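Local coordinates for putative uncharacterized protein (Ustilago maydis, PDB 4GNX) that probably serves as the small OB-fold subunit of the heterotrimeric single-stranded DNA-binding complex replication protein A, at residues D92-L95 with V96-V100. Sequence-based numbering, arbitrary orientation.
Sequences DLTL and VENVV
A first torsion of -82° sets CG of N98 beside its own backbone N, which turns the carboxamide back along the helix toward T94. There ND2 donates to T94 O at 2.9 Å, a bent bond that arrives 45° out of the carbonyl plane. The backbone N of N98 reaches the same oxygen at 3.3 Å from the opposite face, so the carbonyl is gripped by two donors. CG2 of T94, anti to its backbone N, lies alongside ND2 at 3.9 Å, the two side chains pointing the same way. One turn apart, L95 and V99 meet obliquely: CD1 of L95 touches CG2 of V99 at 3.7 Å, beside the backbone bond from V99 N to L95 O.

At the start of the helix D92 is the N-cap. Its OD1 accepts from L95 N at 3.1 Å in a nearly straight bond (171°), although the donor stands above the carboxylate plane. D92 thus caps the first turn with its side chain at L95 N and with its carbonyl at V96 N, 3.1 Å from D92 O.

Helix 93-104 follows the OB-fold strands and meets both other protein chains, consistent with the C-terminal helix bundle that holds the three RPA subunits together. L95 and V99 pack on L125 of one neighbouring subunit, and OD1 of N98 bonds R441 of the other. The amide of N98 therefore works in both directions; the intrahelical bond probably helps fix its rotation for that intersubunit bond, while the carboxylate of D92 would favourably face the helix dipole.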
ATOM      1  N   ASP A  92      -9.436 -14.534  -1.550  1.00 41.40           N
ATOM      2  CA  ASP A  92      -7.997 -14.794  -1.618  1.00 42.93           C
ATOM      3  C   ASP A  92      -7.499 -15.391  -0.321  1.00 39.65           C
ATOM      4  O   ASP A  92      -7.221 -14.666   0.636  1.00 37.97           O
ATOM      5  CB  ASP A  92      -7.211 -13.509  -1.889  1.00 46.51           C
ATOM      6  CG  ASP A  92      -5.688 -13.748  -1.956  1.00 50.32           C
ATOM      7  OD1 ASP A  92      -5.237 -14.815  -1.462  1.00 51.23           O
ATOM      8  OD2 ASP A  92      -4.947 -12.876  -2.502  1.00 52.69           O
ATOM      9  N   LEU A  93      -7.327 -16.707  -0.314  1.00 39.83           N
ATOM     10  CA  LEU A  93      -6.946 -17.454   0.889  1.00 37.37           C
ATOM     11  C   LEU A  93      -5.589 -17.099   1.505  1.00 37.02           C
ATOM     12  O   LEU A  93      -5.462 -17.109   2.726  1.00 35.47           O
ATOM     13  CB  LEU A  93      -7.051 -18.960   0.638  1.00 38.31           C
ATOM     14  CG  LEU A  93      -8.185 -19.703   1.359  1.00 36.40           C
ATOM     15  CD1 LEU A  93      -9.407 -18.842   1.669  1.00 34.38           C
ATOM     16  CD2 LEU A  93      -8.599 -20.949   0.593  1.00 38.80           C
ATOM     17  N   THR A  94      -4.601 -16.775   0.671  1.00 38.80           N
ATOM     18  CA  THR A  94      -3.313 -16.322   1.159  1.00 39.15           C
ATOM     19  C   THR A  94      -3.471 -15.005   1.914  1.00 37.45           C
ATOM     20  O   THR A  94      -2.888 -14.815   2.991  1.00 36.18           O
ATOM     21  CB  THR A  94      -2.312 -16.135   0.011  1.00 42.96           C
ATOM     22  OG1 THR A  94      -2.192 -17.353  -0.723  1.00 45.67           O
ATOM     23  CG2 THR A  94      -0.953 -15.761   0.540  1.00 43.55           C
ATOM     24  N   LEU A  95      -4.270 -14.093   1.363  1.00 37.78           N
ATOM     25  CA  LEU A  95      -4.571 -12.873   2.085  1.00 36.44           C
ATOM     26  C   LEU A  95      -5.127 -13.250   3.436  1.00 34.51           C
ATOM     27  O   LEU A  95      -4.707 -12.701   4.458  1.00 34.17           O
ATOM     28  CB  LEU A  95      -5.578 -12.002   1.333  1.00 36.82           C
ATOM     29  CG  LEU A  95      -6.010 -10.698   2.032  1.00 34.71           C
ATOM     30  CD1 LEU A  95      -4.888 -10.081   2.855  1.00 33.82           C
ATOM     31  CD2 LEU A  95      -6.510  -9.710   0.987  1.00 37.11           C
ATOM     32  N   VAL A  96      -6.055 -14.201   3.438  1.00 34.19           N
ATOM     33  CA  VAL A  96      -6.729 -14.574   4.661  1.00 33.51           C
ATOM     34  C   VAL A  96      -5.742 -15.112   5.702  1.00 34.00           C
ATOM     35  O   VAL A  96      -5.863 -14.787   6.898  1.00 32.16           O
ATOM     36  CB  VAL A  96      -7.865 -15.588   4.411  1.00 34.01           C
ATOM     37  CG1 VAL A  96      -8.422 -16.092   5.739  1.00 31.53           C
ATOM     38  CG2 VAL A  96      -8.967 -14.942   3.580  1.00 34.29           C
ATOM     39  N   GLU A  97      -4.766 -15.904   5.253  1.00 36.08           N
ATOM     40  CA  GLU A  97      -3.869 -16.538   6.193  1.00 38.43           C
ATOM     41  C   GLU A  97      -3.134 -15.456   6.958  1.00 37.82           C
ATOM     42  O   GLU A  97      -2.995 -15.517   8.191  1.00 37.69           O
ATOM     43  CB  GLU A  97      -2.913 -17.492   5.493  1.00 44.76           C
ATOM     44  CG  GLU A  97      -1.908 -18.192   6.412  1.00 50.61           C
ATOM     45  CD  GLU A  97      -2.526 -18.896   7.627  1.00 53.59           C
ATOM     46  OE1 GLU A  97      -3.669 -19.412   7.529  1.00 53.88           O
ATOM     47  OE2 GLU A  97      -1.854 -18.942   8.694  1.00 55.22           O
ATOM     48  N   ASN A  98      -2.736 -14.429   6.217  1.00 36.89           N
ATOM     49  CA  ASN A  98      -1.970 -13.343   6.753  1.00 34.76           C
ATOM     50  C   ASN A  98      -2.741 -12.494   7.733  1.00 32.54           C
ATOM     51  O   ASN A  98      -2.204 -12.032   8.750  1.00 32.26           O
ATOM     52  CB  ASN A  98      -1.458 -12.509   5.609  1.00 36.05           C
ATOM     53  CG  ASN A  98      -0.210 -13.099   4.998  1.00 39.58           C
ATOM     54  OD1 ASN A  98       0.853 -13.090   5.617  1.00 41.15           O
ATOM     55  ND2 ASN A  98      -0.327 -13.623   3.784  1.00 41.27           N
ATOM     56  N   VAL A  99      -4.010 -12.289   7.433  1.00 30.77           N
ATOM     57  CA  VAL A  99      -4.853 -11.539   8.312  1.00 29.00           C
ATOM     58  C   VAL A  99      -5.049 -12.322   9.599  1.00 28.69           C
ATOM     59  O   VAL A  99      -5.045 -11.747  10.682  1.00 28.15           O
ATOM     60  CB  VAL A  99      -6.166 -11.246   7.616  1.00 29.13           C
ATOM     61  CG1 VAL A  99      -7.181 -10.620   8.576  1.00 27.83           C
ATOM     62  CG2 VAL A  99      -5.868 -10.338   6.439  1.00 30.66           C
ATOM     63  N   VAL A 100      -5.173 -13.645   9.491  1.00 30.13           N
ATOM     64  CA  VAL A 100      -5.298 -14.461  10.699  1.00 30.59           C
ATOM     65  C   VAL A 100      -4.082 -14.249  11.592  1.00 33.25           C
ATOM     66  O   VAL A 100      -4.221 -13.832  12.748  1.00 35.23           O
ATOM     67  CB  VAL A 100      -5.460 -15.947  10.402  1.00 30.15           C
ATOM     68  CG1 VAL A 100      -5.152 -16.771  11.656  1.00 30.65           C
ATOM     69  CG2 VAL A 100      -6.867 -16.199   9.915  1.00 28.29           C
TER